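Local coordinates for protein DNA-(apurinic or apyrimidinic site) lyase (Xenopus laevis, PDB 6WCD) that acts as a 3'-5' DNA exonuclease and a weak apurinic/apyrimidinic endonuclease in the repair of oxidised and alkylated DNA, at residues M1-W6 / V303-K308; E83-V88 / G117-T122. All blocks are in the same frame, centred on the assembly; numbering follows the deposited sequence. Where two conformers were deposited one is given.

Both contacts are largely buried, and they lie on opposite sides of the chain's centre, their own centres about 21 Å apart. Contact 1 pairs two inner strands of the six-stranded sheet and joins the chain's first residues to a strand nearly three hundred residues later. Contact 2 belongs to the other sheet of this catalytic domain and is nested inside the loop that contact 1 closes. Its chemistry is thinner: one backbone hydrogen bond and a few leucine and alanine contacts, where strand 80-83 gives way to a loop. Contact 1 has backbone bonds throughout, with lysines, a phenylalanine and a water on one face.

Contact 1: residues M1-W6 / V303-K308. With BU1 (1,4-butanediol), chain D.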
# COMPACT_ATOMS: atom_id res chain seq x y z
N MET A 1 6.53 15.16 -7.51
CA MET A 1 6.13 14.30 -6.31
C MET A 1 6.43 12.86 -6.65
O MET A 1 6.18 12.42 -7.76
CB MET A 1 4.66 14.43 -6.00
CG MET A 1 4.26 13.97 -4.65
SD MET A 1 2.54 14.54 -4.45
CE MET A 1 2.09 13.49 -3.10
N LYS A 2 7.01 12.14 -5.71
CA LYS A 2 7.34 10.74 -5.92
C LYS A 2 6.80 9.88 -4.81
O LYS A 2 6.83 10.27 -3.63
CB LYS A 2 8.85 10.62 -5.99
CG LYS A 2 9.43 11.25 -7.22
CD LYS A 2 10.94 11.31 -7.17
CE LYS A 2 11.44 12.20 -6.08
NZ LYS A 2 12.89 12.53 -6.32
N ILE A 3 6.33 8.69 -5.16
CA ILE A 3 5.76 7.75 -4.19
C ILE A 3 6.27 6.35 -4.47
O ILE A 3 6.37 5.91 -5.61
CB ILE A 3 4.22 7.79 -4.22
CG1 ILE A 3 3.63 6.92 -3.11
CG2 ILE A 3 3.69 7.38 -5.59
CD1 ILE A 3 2.21 7.28 -2.82
N VAL A 4 6.66 5.67 -3.40
CA VAL A 4 7.24 4.34 -3.46
C VAL A 4 6.35 3.40 -2.67
O VAL A 4 5.81 3.78 -1.62
CB VAL A 4 8.67 4.32 -2.90
CG1 VAL A 4 9.16 2.91 -2.60
CG2 VAL A 4 9.62 4.98 -3.85
N SER A 5 6.24 2.19 -3.16
CA SER A 5 5.60 1.08 -2.43
C SER A 5 6.59 -0.08 -2.37
O SER A 5 7.23 -0.41 -3.37
CB SER A 5 4.33 0.62 -3.13
OG SER A 5 3.66 -0.39 -2.44
N TRP A 6 6.70 -0.72 -1.21
CA TRP A 6 7.64 -1.81 -1.05
C TRP A 6 7.20 -2.78 0.03
O TRP A 6 7.05 -2.40 1.20
CB TRP A 6 9.03 -1.28 -0.69
CG TRP A 6 10.16 -2.28 -0.72
CD1 TRP A 6 10.20 -3.51 -1.37
CD2 TRP A 6 11.43 -2.14 -0.10
NE1 TRP A 6 11.41 -4.08 -1.20
CE2 TRP A 6 12.19 -3.27 -0.37
CE3 TRP A 6 12.00 -1.13 0.69
CZ2 TRP A 6 13.50 -3.45 0.06
CZ3 TRP A 6 13.27 -1.32 1.17
CH2 TRP A 6 14.04 -2.44 0.85
N VAL A 303 8.28 -0.61 -6.07
CA VAL A 303 7.74 0.07 -7.25
C VAL A 303 7.62 1.56 -6.93
O VAL A 303 7.52 1.96 -5.76
CB VAL A 303 6.39 -0.51 -7.68
CG1 VAL A 303 6.57 -1.99 -8.06
CG2 VAL A 303 5.35 -0.47 -6.57
N LYS A 304 7.74 2.40 -7.95
CA LYS A 304 7.83 3.84 -7.74
C LYS A 304 7.07 4.58 -8.82
O LYS A 304 7.17 4.24 -10.01
CB LYS A 304 9.30 4.27 -7.71
CG LYS A 304 9.55 5.74 -7.41
CD LYS A 304 11.04 5.98 -7.13
CE LYS A 304 11.27 7.40 -6.80
NZ LYS A 304 12.75 7.52 -6.48
N ALA A 305 6.33 5.60 -8.43
CA ALA A 305 5.66 6.48 -9.37
C ALA A 305 6.17 7.91 -9.24
O ALA A 305 6.55 8.36 -8.14
CB ALA A 305 4.17 6.47 -9.19
N PHE A 306 6.12 8.59 -10.36
CA PHE A 306 6.63 9.96 -10.55
C PHE A 306 5.42 10.76 -11.01
O PHE A 306 4.79 10.40 -12.01
CB PHE A 306 7.75 10.01 -11.60
CG PHE A 306 8.96 9.17 -11.23
CD1 PHE A 306 8.97 7.80 -11.47
CD2 PHE A 306 10.10 9.74 -10.69
CE1 PHE A 306 10.07 7.06 -11.11
CE2 PHE A 306 11.19 9.00 -10.38
CZ PHE A 306 11.16 7.62 -10.61
N MET A 307 5.10 11.83 -10.30
CA MET A 307 3.91 12.61 -10.58
C MET A 307 4.25 14.10 -10.67
O MET A 307 5.19 14.57 -10.04
CB MET A 307 2.89 12.35 -9.46
CG MET A 307 2.64 10.83 -9.24
SD MET A 307 1.73 10.52 -7.70
CE MET A 307 0.17 11.33 -8.10
N LYS A 308 3.46 14.82 -11.42
CA LYS A 308 3.71 16.24 -11.66
C LYS A 308 2.95 17.12 -10.67
O LYS A 308 3.26 18.33 -10.58
CB LYS A 308 3.41 16.60 -13.11
CG LYS A 308 1.98 16.55 -13.44
CD LYS A 308 1.67 16.73 -14.93
CE LYS A 308 2.07 15.52 -15.74
NZ LYS A 308 1.58 15.62 -17.17
C1 BU1 D . 8.51 19.26 -2.34
C2 BU1 D . 8.09 17.78 -2.44
C3 BU1 D . 8.08 17.28 -3.88
C4 BU1 D . 6.72 17.53 -4.50
O5 BU1 D . 7.39 20.10 -2.33
O6 BU1 D . 6.69 17.46 -5.91
O HOH W 1 14.21 9.84 -7.32
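The side chain of K2 crosses the ring of F306 obliquely, meeting it at CD2 and CE2. CG of K2 lies 3.8 Å from CD2 of F306, and the next methylene, CD, reaches both ring atoms. CG of K2 is brought there by a first torsion that sets it beside the backbone N and anti to the carbonyl carbon (chi1 -68°). Further along the same face, K304 runs out fully extended: its CG packs 3.6 Å from CG2 of V4, and its CE meets CD of K2 at 3.9 Å. The two ammonium groups stay 5.0 Å apart, NZ of K2 to NZ of K304; both donate to one water, which probably eases their repulsion, as may a long, weak ion pair of NZ of K2 with the D26 carboxylate. NZ of K304 is also held by the carbonyl oxygens of L25 and D26. An alanine in place of K304 keeps only CB near V4 and would probably open a gap beside CG2 of V4 and CD of K2, leaving the L25 and D26 carbonyls and the water without this ammonium. Strands 2-7 and 303-307 are antiparallel neighbours inside one sheet of the two-layered DNase I-like fold, flanked by strands 29-33 and 286-291. Paired backbone bonds join I3 to A305 and S5 to V303. On the face opposite the lysines, CB of S5 touches CG2 of V303 at 3.7 Å, and I3 and S5 pack on L181 of the second sheet, while OG of S5 bonds to Q33. V303 also comes close to D273, by similarity important for catalysis. At the far end, N of M1 bonds to O of M307 (2.9 Å) and to O6 of the butanediol (2.8 Å), which Q310 holds as well.

Contact 2: residues E83-V88 / G117-T122; sequences EGLSGV and GRAVLT
L85 and L121 close over the tight half of this contact, where A119 points its methyl at residues 83-88. CG of L85 sits 3.8 Å from CB of A119, and CD2 of L85 lies at nearly the same distance from that methyl. The second torsion of L121 (chi2 69°) places CD1 only 3.2 Å from O of G84, a close carbon-oxygen approach, while CD2 of L85 stands 4.3 Å from the same CD1. Beside them N of G84 donates to O of A119 at 2.9 Å; the hydrogen bond is nearly straight at the hydrogen (167°), yet the donor lies well above the carbonyl plane, 50° out of it. E83 and V120 form the antiparallel non-hydrogen-bonded pair just before, so this is where strand 80-83 leaves its partner 119-127 in the second sheet of the DNase I-like sandwich. Helix 152-173 covers the leucines from outside that sheet, F160 and L163 lying on L85 and I171 on L121. The carboxylate of E83, whose side chain is on the same face as V120, is bound by S57 and forms a salt bridge with R60. Beyond L85 the loop, part of a putative Claspin-like motif, quits the strand toward solvent: V88 is exposed, and its N makes a weak bond to OG of S86 (3.4 Å). D114 spans the two parts, accepting a hydrogen bond from N of L85 and pairing with OG of S86.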
# COMPACT_ATOMS: atom_id res chain seq x y z
N GLU A 83 -6.30 4.09 10.16
CA GLU A 83 -5.97 2.69 10.03
C GLU A 83 -7.17 1.92 9.49
O GLU A 83 -8.32 2.18 9.88
CB GLU A 83 -5.66 2.11 11.43
CG GLU A 83 -4.31 2.00 11.90
CD GLU A 83 -4.34 1.09 13.15
OE1 GLU A 83 -4.09 -0.13 13.01
OE2 GLU A 83 -4.70 1.59 14.24
N GLY A 84 -6.91 0.92 8.67
CA GLY A 84 -7.92 -0.03 8.29
C GLY A 84 -8.75 0.49 7.13
O GLY A 84 -8.63 1.63 6.71
N LEU A 85 -9.62 -0.38 6.65
CA LEU A 85 -10.54 -0.07 5.55
C LEU A 85 -11.97 0.16 5.97
O LEU A 85 -12.75 0.70 5.15
CB LEU A 85 -10.53 -1.20 4.51
CG LEU A 85 -9.20 -1.44 3.83
CD1 LEU A 85 -9.24 -2.72 3.03
CD2 LEU A 85 -8.79 -0.29 2.97
N SER A 86 -12.35 -0.21 7.18
CA SER A 86 -13.76 -0.20 7.56
C SER A 86 -14.13 0.85 8.59
O SER A 86 -15.34 1.06 8.80
CB SER A 86 -14.18 -1.55 8.14
OG SER A 86 -13.70 -1.70 9.45
N GLY A 87 -13.19 1.48 9.25
CA GLY A 87 -13.58 2.46 10.28
C GLY A 87 -13.63 1.94 11.70
O GLY A 87 -13.70 2.75 12.63
N VAL A 88 -13.58 0.62 11.91
CA VAL A 88 -13.78 0.11 13.26
C VAL A 88 -12.62 0.47 14.20
O VAL A 88 -12.82 0.56 15.41
CB VAL A 88 -14.05 -1.41 13.22
CG1 VAL A 88 -15.33 -1.69 12.42
CG2 VAL A 88 -12.88 -2.14 12.64
N GLY A 117 -3.47 -5.42 10.64
CA GLY A 117 -2.46 -4.44 10.24
C GLY A 117 -2.21 -4.39 8.75
O GLY A 117 -1.06 -4.32 8.32
N ARG A 118 -3.27 -4.47 7.96
CA ARG A 118 -3.11 -4.60 6.52
C ARG A 118 -3.44 -3.37 5.70
O ARG A 118 -3.33 -3.40 4.47
CB ARG A 118 -3.99 -5.75 6.02
CG ARG A 118 -3.54 -7.10 6.56
CD ARG A 118 -4.37 -8.26 5.99
NE ARG A 118 -3.84 -9.50 6.51
CZ ARG A 118 -2.72 -10.08 6.12
NH1 ARG A 118 -2.27 -11.15 6.74
NH2 ARG A 118 -2.08 -9.63 5.07
N ALA A 119 -3.87 -2.28 6.30
CA ALA A 119 -4.19 -1.08 5.54
C ALA A 119 -3.98 0.18 6.37
O ALA A 119 -4.34 0.23 7.55
CB ALA A 119 -5.62 -1.10 5.05
N VAL A 120 -3.41 1.19 5.76
CA VAL A 120 -3.33 2.52 6.36
C VAL A 120 -3.61 3.52 5.24
O VAL A 120 -3.18 3.33 4.09
CB VAL A 120 -1.99 2.75 7.10
CG1 VAL A 120 -0.85 2.77 6.19
CG2 VAL A 120 -2.06 4.02 7.96
N LEU A 121 -4.40 4.51 5.57
CA LEU A 121 -4.82 5.56 4.63
C LEU A 121 -4.28 6.90 5.08
O LEU A 121 -4.39 7.27 6.26
CB LEU A 121 -6.34 5.68 4.53
CG LEU A 121 -7.00 4.51 3.79
CD1 LEU A 121 -6.95 3.22 4.52
CD2 LEU A 121 -8.45 4.91 3.45
N THR A 122 -3.70 7.65 4.12
CA THR A 122 -3.26 9.02 4.40
C THR A 122 -3.86 9.92 3.32
O THR A 122 -4.01 9.50 2.17
CB THR A 122 -1.72 9.14 4.45
OG1 THR A 122 -1.11 8.64 3.27
CG2 THR A 122 -1.09 8.41 5.65